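Adenine Deaminase (Enterococcus faecalis, PDB 2ICS) deacetylates acetyl-(R)-mandelate in vitro, though with very low efficiency, using two zinc ions in a TIM-barrel active site, and binds adenine beside the metals. Local coordinates at residues P169-K174 with L200-K205; P184-I189 with V208-F213; G239-I244 with A266-T271. One frame throughout, in Å; residues are numbered along the deposited sequence.

Overall arrangement
The three contacts run from the outside of the barrel to its wall. Contact 1 lies at the surface, about 20 Å from the centre of the chain, where two flanking helices meet through a leucine pair, and a lysine-glutamate salt bridge reaches the loop after the second helix. Contacts 2 and 3 are buried, their centres about 7 Å apart, and share one sheet, in which strands 208-210 and 241-243 are neighbours. Contact 2 combines parallel-strand bonding with zinc coordination, whereas contact 3 adds serine hydroxyls bonded to a buried carboxylate to a short run of backbone bonds. Packing joins contacts 1 and 2, as Met-203 SE reaches Val-187 CB (3.7 Å).

Contact 1 of 3, residues P169-K174 with L200-K205; sequences PLELAK and LALMEK
Leu-170 and Leu-202 meet where helix 168-178 lies beside helix 196-202, two of the helices that surround the TIM barrel and that precede and follow strand 186-189 in the chain. The inner, tightly packed side of the contact is apolar. CG of Leu-170, anti to the backbone N (chi1 -177°), lies on the side of Leu-202. Its CD2 touches Leu-202 CB at 3.9 Å, the two side chains crossing at a slant. Leu-170 is buried, its other neighbours including Met-157 of strand 156-157 and Val-187 of the next barrel strand, so this corner belongs to the layer between helices and barrel. Toward solvent the contact thins out: Leu-202 is partly exposed, and its CD2 continues outward to the methylene CG of Glu-171 (3.8 Å), an exposed residue.

The other half is polar. Lys-174 is bent at both chi2 and chi3, a curled chain whose CE passes 3.6 Å from the carbonyl O of Leu-202. Its amine is shared among several acceptors: besides Glu-204 it bonds to Gln-177 in its own helix and forms a salt bridge with Asp-207, which also accepts the backbone N-H of Glu-204. The lysine thereby ties helix 168-178 to the turn that leads into strand 208-210. Glu-204 is itself exposed, again on the solvent side, and Lys-174 NZ meets Glu-204 OE1 on its anti side, 27° out of the carboxylate plane, at 2.9 Å.

Contact 2 of 3, residues P184-I189 with V208-F213; sequences PLMVHI and VLTHCF. With ZN (zinc ion), chain C; ADE (adenine), chain D.
His-188 has a chi1 of 139°, well away from a staggered value, while His-211 sets CG anti to its carbonyl carbon (chi1 -57°); these torsions place each CG, and both rings bind one zinc ion. His-188 ND1 binds it at 2.1 Å and His-211 NE2 at 2.2 Å, with the ring planes 72° apart. The metal also takes adenine N6 at 2.4 Å and a water, and the carbamylated Lys-154 completes the site. Second-shell bonds, with the zinc, hold the ring orientations: His-188 NE2 to Ser-158 OG and His-211 ND1 to Gly-245 O.

His-188 lies on strand 186-189 and His-211 just after strand 208-210, neighbouring parallel strands of the TIM barrel joined through helix 196-202 in a beta-alpha-beta unit. Three backbone bonds link the segments, the shortest from Val-187 N to Val-208 O (2.6 Å). On the face that carries His-188, Met-186 SE lies against Thr-210 CB (3.9 Å), and Thr-210 OG1 bonds to both Asp-243 and the zinc ligand His-60. On the face of Val-187 and Leu-209, Leu-209 CD1 is met by Ile-189 CG2 at 3.6 Å, the side chains at about a right angle. Thr-210 CG2 sits over the centre of the His-211 ring, 3.9 Å above its plane.

Contact 3 of 3, residues G239-I244 with A266-T271; sequences GVVFDI and AASIST
Asp-243 reaches across to Ser-268 and Ser-270 with both oxygens of its carboxylate. Its CB packs against Val-208 on the neighbouring strand and lies 3.6 Å from Ser-268 OG. CG, anti to the backbone N (chi1 -178°), carries the carboxylate in between the two serine hydroxyls. OD1 accepts the Ser-268 hydroxyl on its anti lone pair at an OG to OD1 distance of 2.7 Å; Asp-59 of strand 51-61 brings a second carboxylate close to this same oxygen. OD2 is met by Ser-270 OG at 2.6 Å, from above the carboxylate plane and 36° out of it, and has Thr-210 as its second partner. Both oxygens of this buried group are thus satisfied by hydroxyls, and Ser-270 OG is also bonded to Gly-245 N.

Strand 241-243 belongs to the parallel sheet of the TIM barrel, and segment 266-271, without regular strand structure, runs beside it and leads directly to the zinc ligand Asp-272. The backbones make a single bridge, Asp-243 with Ser-268. Phe-242 O takes two N-H groups, from Ala-267 N at 2.9 Å and, at greater length, from Ser-268 N. Ile-244 N returns a bond to Ser-268 O at 3.1 Å. Apolar contacts border this bonding. Val-241 CG1 presses on Ala-267 CB at 3.5 Å, closer than usual for two carbons. Further along, Ile-244 CD1 touches Ala-266 CB at 3.6 Å, while its CG1 touches Ile-269 CA and its CG2 approaches Ser-270 O.

Contact 1 of 3, residues P169-K174 with L200-K205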
# COMPACT_ATOMS: atom_id res chain seq x y z
N PRO A 169 20.42 -12.27 -0.96
CA PRO A 169 19.98 -10.88 -0.78
C PRO A 169 18.98 -10.71 0.36
O PRO A 169 18.99 -9.69 1.06
CB PRO A 169 19.37 -10.54 -2.14
CG PRO A 169 20.19 -11.37 -3.08
CD PRO A 169 20.24 -12.69 -2.36
N LEU A 170 18.12 -11.71 0.55
CA LEU A 170 17.13 -11.65 1.62
C LEU A 170 17.81 -11.76 2.98
O LEU A 170 17.43 -11.06 3.92
CB LEU A 170 16.09 -12.76 1.45
CG LEU A 170 14.93 -12.80 2.47
CD1 LEU A 170 14.20 -11.45 2.49
CD2 LEU A 170 13.97 -13.92 2.10
N GLU A 171 18.81 -12.62 3.09
CA GLU A 171 19.52 -12.78 4.36
C GLU A 171 20.12 -11.43 4.74
O GLU A 171 20.08 -11.03 5.90
CB GLU A 171 20.65 -13.81 4.26
CG GLU A 171 20.20 -15.24 4.08
CD GLU A 171 21.36 -16.20 4.21
OE1 GLU A 171 21.97 -16.26 5.31
OE2 GLU A 171 21.68 -16.90 3.22
N LEU A 172 20.68 -10.75 3.74
CA LEU A 172 21.28 -9.44 3.96
C LEU A 172 20.19 -8.46 4.39
O LEU A 172 20.42 -7.60 5.24
CB LEU A 172 21.93 -8.93 2.67
CG LEU A 172 23.18 -9.66 2.14
CD1 LEU A 172 23.63 -9.00 0.85
CD2 LEU A 172 24.30 -9.61 3.17
N ALA A 173 19.00 -8.61 3.81
CA ALA A 173 17.87 -7.74 4.16
C ALA A 173 17.50 -7.94 5.63
O ALA A 173 17.29 -6.97 6.36
CB ALA A 173 16.68 -8.04 3.25
N LYS A 174 17.43 -9.19 6.06
CA LYS A 174 17.10 -9.48 7.45
C LYS A 174 18.18 -8.95 8.40
O LYS A 174 17.88 -8.49 9.51
CB LYS A 174 16.91 -10.98 7.65
CG LYS A 174 15.68 -11.54 6.93
CD LYS A 174 14.38 -10.94 7.48
CE LYS A 174 14.08 -11.44 8.89
NZ LYS A 174 12.89 -10.77 9.49
N LEU A 200 9.70 -17.59 2.25
CA LEU A 200 8.77 -17.56 3.37
C LEU A 200 9.42 -18.06 4.65
O LEU A 200 9.11 -17.59 5.74
CB LEU A 200 7.53 -18.39 3.05
CG LEU A 200 6.60 -17.84 1.96
CD1 LEU A 200 5.50 -18.84 1.67
CD2 LEU A 200 5.99 -16.53 2.41
N ALA A 201 10.34 -19.01 4.51
CA ALA A 201 11.04 -19.59 5.65
C ALA A 201 11.88 -18.56 6.41
O ALA A 201 12.03 -18.65 7.62
CB ALA A 201 11.92 -20.74 5.20
N LEU A 202 12.43 -17.58 5.69
CA LEU A 202 13.26 -16.57 6.32
C LEU A 202 12.49 -15.36 6.86
O LEU A 202 13.00 -14.60 7.68
CB LEU A 202 14.34 -16.10 5.36
CG LEU A 202 15.56 -17.01 5.18
CD1 LEU A 202 15.15 -18.35 4.58
CD2 LEU A 202 16.58 -16.31 4.28
N MSE A 203 11.25 -15.19 6.41
CA MSE A 203 10.44 -14.07 6.86
C MSE A 203 9.77 -14.35 8.21
O MSE A 203 9.45 -15.49 8.53
CB MSE A 203 9.39 -13.72 5.81
CG MSE A 203 10.00 -13.27 4.49
SE MSE A 203 8.69 -12.79 3.15
CE MSE A 203 8.31 -14.53 2.47
N GLU A 204 9.56 -13.29 8.98
CA GLU A 204 8.95 -13.42 10.30
C GLU A 204 7.71 -12.54 10.41
O GLU A 204 7.44 -11.70 9.54
CB GLU A 204 9.95 -13.00 11.38
CG GLU A 204 11.27 -13.76 11.33
CD GLU A 204 12.30 -13.19 12.30
OE1 GLU A 204 12.69 -12.01 12.14
OE2 GLU A 204 12.72 -13.92 13.22
N LYS A 205 6.95 -12.73 11.49
CA LYS A 205 5.76 -11.93 11.73
C LYS A 205 6.17 -10.47 11.60
O LYS A 205 7.20 -10.06 12.14
CB LYS A 205 5.23 -12.18 13.14
CG LYS A 205 4.03 -11.32 13.50
CD LYS A 205 3.61 -11.50 14.95
CE LYS A 205 2.44 -10.60 15.30
NZ LYS A 205 2.03 -10.73 16.73

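Contact 2 of 3, residues P184-I189 with V208-F213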
# COMPACT_ATOMS: atom_id res chain seq x y z
N PRO A 184 10.61 -2.10 9.44
CA PRO A 184 9.79 -2.93 8.55
C PRO A 184 10.47 -3.31 7.24
O PRO A 184 11.17 -2.50 6.63
CB PRO A 184 8.54 -2.09 8.34
CG PRO A 184 8.40 -1.38 9.66
CD PRO A 184 9.84 -0.94 9.92
N LEU A 185 10.24 -4.54 6.81
CA LEU A 185 10.81 -5.06 5.58
C LEU A 185 9.70 -5.52 4.63
O LEU A 185 8.82 -6.27 5.05
CB LEU A 185 11.72 -6.26 5.88
CG LEU A 185 12.05 -7.18 4.70
CD1 LEU A 185 12.95 -6.47 3.72
CD2 LEU A 185 12.72 -8.45 5.21
N MSE A 186 9.73 -5.06 3.39
CA MSE A 186 8.74 -5.51 2.40
C MSE A 186 9.45 -6.44 1.42
O MSE A 186 10.51 -6.11 0.90
CB MSE A 186 8.15 -4.33 1.62
CG MSE A 186 7.17 -4.80 0.54
SE MSE A 186 6.25 -3.43 -0.46
CE MSE A 186 4.81 -3.07 0.78
N VAL A 187 8.87 -7.61 1.18
CA VAL A 187 9.47 -8.58 0.28
C VAL A 187 8.61 -8.83 -0.95
O VAL A 187 7.44 -9.18 -0.87
CB VAL A 187 9.71 -9.95 0.98
CG1 VAL A 187 10.32 -10.95 0.00
CG2 VAL A 187 10.64 -9.75 2.17
N HIS A 188 9.21 -8.60 -2.11
CA HIS A 188 8.55 -8.81 -3.38
C HIS A 188 8.88 -10.23 -3.83
O HIS A 188 10.01 -10.69 -3.68
CB HIS A 188 9.04 -7.73 -4.38
CG HIS A 188 9.30 -8.21 -5.78
ND1 HIS A 188 8.91 -7.46 -6.86
CD2 HIS A 188 9.98 -9.30 -6.21
CE1 HIS A 188 9.37 -8.10 -7.92
NE2 HIS A 188 10.03 -9.22 -7.58
N ILE A 189 7.88 -10.93 -4.35
CA ILE A 189 8.07 -12.29 -4.84
C ILE A 189 7.57 -12.34 -6.27
O ILE A 189 6.71 -11.55 -6.68
CB ILE A 189 7.29 -13.35 -4.01
CG1 ILE A 189 5.79 -13.02 -4.01
CG2 ILE A 189 7.84 -13.41 -2.59
CD1 ILE A 189 4.93 -14.09 -3.31
N VAL A 208 6.47 -7.85 5.52
CA VAL A 208 5.40 -7.72 4.55
C VAL A 208 5.69 -8.44 3.24
O VAL A 208 6.69 -8.15 2.57
CB VAL A 208 5.11 -6.22 4.26
CG1 VAL A 208 3.92 -6.08 3.32
CG2 VAL A 208 4.85 -5.47 5.57
N LEU A 209 4.82 -9.37 2.89
CA LEU A 209 4.95 -10.14 1.65
C LEU A 209 4.05 -9.47 0.61
O LEU A 209 2.83 -9.60 0.69
CB LEU A 209 4.48 -11.57 1.87
CG LEU A 209 4.49 -12.50 0.66
CD1 LEU A 209 5.93 -12.90 0.39
CD2 LEU A 209 3.63 -13.73 0.91
N THR A 210 4.63 -8.74 -0.34
CA THR A 210 3.81 -8.08 -1.34
C THR A 210 3.66 -8.98 -2.58
O THR A 210 4.43 -9.93 -2.76
CB THR A 210 4.38 -6.67 -1.69
OG1 THR A 210 3.38 -5.89 -2.36
CG2 THR A 210 5.62 -6.77 -2.54
N HIS A 211 2.65 -8.70 -3.41
CA HIS A 211 2.35 -9.52 -4.60
C HIS A 211 1.85 -10.88 -4.12
O HIS A 211 1.96 -11.89 -4.82
CB HIS A 211 3.60 -9.75 -5.47
CG HIS A 211 4.27 -8.49 -5.92
ND1 HIS A 211 3.60 -7.34 -6.28
CD2 HIS A 211 5.58 -8.23 -6.14
CE1 HIS A 211 4.50 -6.45 -6.69
NE2 HIS A 211 5.72 -6.94 -6.62
N CYS A 212 1.28 -10.90 -2.92
CA CYS A 212 0.80 -12.14 -2.31
C CYS A 212 -0.10 -13.04 -3.16
O CYS A 212 -0.02 -14.26 -3.05
CB CYS A 212 0.13 -11.85 -0.97
SG CYS A 212 -1.42 -10.91 -1.05
N PHE A 213 -0.96 -12.46 -3.99
CA PHE A 213 -1.84 -13.28 -4.82
C PHE A 213 -1.44 -13.30 -6.29
O PHE A 213 -2.31 -13.29 -7.17
CB PHE A 213 -3.30 -12.82 -4.69
CG PHE A 213 -3.88 -12.98 -3.30
CD1 PHE A 213 -3.40 -13.96 -2.43
CD2 PHE A 213 -4.90 -12.14 -2.87
CE1 PHE A 213 -3.94 -14.10 -1.15
CE2 PHE A 213 -5.45 -12.27 -1.59
CZ PHE A 213 -4.97 -13.26 -0.73
ZN ZN C . 7.55 -5.86 -7.15
N9 ADE D . 9.58 -8.17 -13.12
C8 ADE D . 9.16 -9.00 -12.11
N7 ADE D . 8.65 -8.31 -11.14
C5 ADE D . 8.70 -6.99 -11.44
C6 ADE D . 8.30 -5.78 -10.80
N6 ADE D . 7.71 -5.82 -9.55
N1 ADE D . 8.52 -4.61 -11.43
C2 ADE D . 9.09 -4.55 -12.64
N3 ADE D . 9.48 -5.66 -13.28
C4 ADE D . 9.30 -6.88 -12.73
O HOH W 1 6.19 -4.20 -7.79

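Contact 3 of 3, residues G239-I244 with A266-T271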
# COMPACT_ATOMS: atom_id res chain seq x y z
N GLY A 239 2.06 -14.94 11.00
CA GLY A 239 2.08 -13.49 11.05
C GLY A 239 2.73 -12.73 9.91
O GLY A 239 2.86 -11.50 10.00
N VAL A 240 3.15 -13.41 8.85
CA VAL A 240 3.74 -12.70 7.71
C VAL A 240 2.57 -11.92 7.09
O VAL A 240 1.53 -12.50 6.78
CB VAL A 240 4.33 -13.68 6.67
CG1 VAL A 240 4.92 -12.90 5.50
CG2 VAL A 240 5.40 -14.55 7.32
N VAL A 241 2.75 -10.62 6.91
CA VAL A 241 1.70 -9.77 6.35
C VAL A 241 1.56 -9.85 4.82
O VAL A 241 2.46 -9.45 4.08
CB VAL A 241 1.93 -8.30 6.76
CG1 VAL A 241 0.77 -7.43 6.30
CG2 VAL A 241 2.09 -8.21 8.27
N PHE A 242 0.43 -10.38 4.36
CA PHE A 242 0.17 -10.51 2.93
C PHE A 242 -0.35 -9.20 2.34
O PHE A 242 -1.43 -8.72 2.70
CB PHE A 242 -0.85 -11.63 2.69
CG PHE A 242 -0.27 -13.02 2.77
CD1 PHE A 242 0.72 -13.33 3.70
CD2 PHE A 242 -0.73 -14.03 1.93
CE1 PHE A 242 1.24 -14.63 3.79
CE2 PHE A 242 -0.22 -15.33 2.01
CZ PHE A 242 0.76 -15.63 2.94
N ASP A 243 0.44 -8.62 1.44
CA ASP A 243 0.09 -7.35 0.80
C ASP A 243 -0.17 -7.62 -0.68
O ASP A 243 0.60 -8.33 -1.32
CB ASP A 243 1.27 -6.38 0.98
CG ASP A 243 1.01 -5.01 0.38
OD1 ASP A 243 0.20 -4.23 0.95
OD2 ASP A 243 1.63 -4.71 -0.66
N ILE A 244 -1.25 -7.06 -1.21
CA ILE A 244 -1.62 -7.25 -2.61
C ILE A 244 -0.59 -6.80 -3.66
O ILE A 244 -0.15 -7.61 -4.47
CB ILE A 244 -2.97 -6.56 -2.94
CG1 ILE A 244 -4.11 -7.20 -2.14
CG2 ILE A 244 -3.28 -6.68 -4.44
CD1 ILE A 244 -4.38 -8.65 -2.50
N ALA A 266 -6.00 -11.08 2.26
CA ALA A 266 -4.82 -10.23 2.32
C ALA A 266 -4.98 -9.28 3.50
O ALA A 266 -6.09 -8.85 3.82
CB ALA A 266 -4.67 -9.44 1.02
N ALA A 267 -3.87 -8.96 4.16
CA ALA A 267 -3.90 -8.06 5.30
C ALA A 267 -4.04 -6.62 4.83
O ALA A 267 -4.67 -5.79 5.50
CB ALA A 267 -2.62 -8.22 6.12
N SER A 268 -3.43 -6.31 3.69
CA SER A 268 -3.49 -4.97 3.14
C SER A 268 -3.60 -5.00 1.62
O SER A 268 -3.06 -5.89 0.95
CB SER A 268 -2.26 -4.16 3.57
OG SER A 268 -1.05 -4.85 3.27
N ILE A 269 -4.30 -4.00 1.10
CA ILE A 269 -4.52 -3.86 -0.33
C ILE A 269 -3.69 -2.70 -0.87
O ILE A 269 -3.76 -1.58 -0.36
CB ILE A 269 -6.02 -3.62 -0.61
CG1 ILE A 269 -6.81 -4.86 -0.19
CG2 ILE A 269 -6.26 -3.30 -2.08
CD1 ILE A 269 -8.30 -4.65 -0.24
N SER A 270 -2.87 -2.98 -1.88
CA SER A 270 -2.01 -1.97 -2.50
C SER A 270 -2.01 -2.18 -4.01
O SER A 270 -2.40 -3.23 -4.51
CB SER A 270 -0.59 -2.05 -1.94
OG SER A 270 -0.04 -3.34 -2.13
N THR A 271 -1.51 -1.18 -4.73
CA THR A 271 -1.52 -1.19 -6.19
C THR A 271 -0.27 -1.54 -6.97
O THR A 271 -0.37 -2.06 -8.09
CB THR A 271 -1.95 0.18 -6.71
OG1 THR A 271 -0.98 1.15 -6.27
CG2 THR A 271 -3.33 0.56 -6.18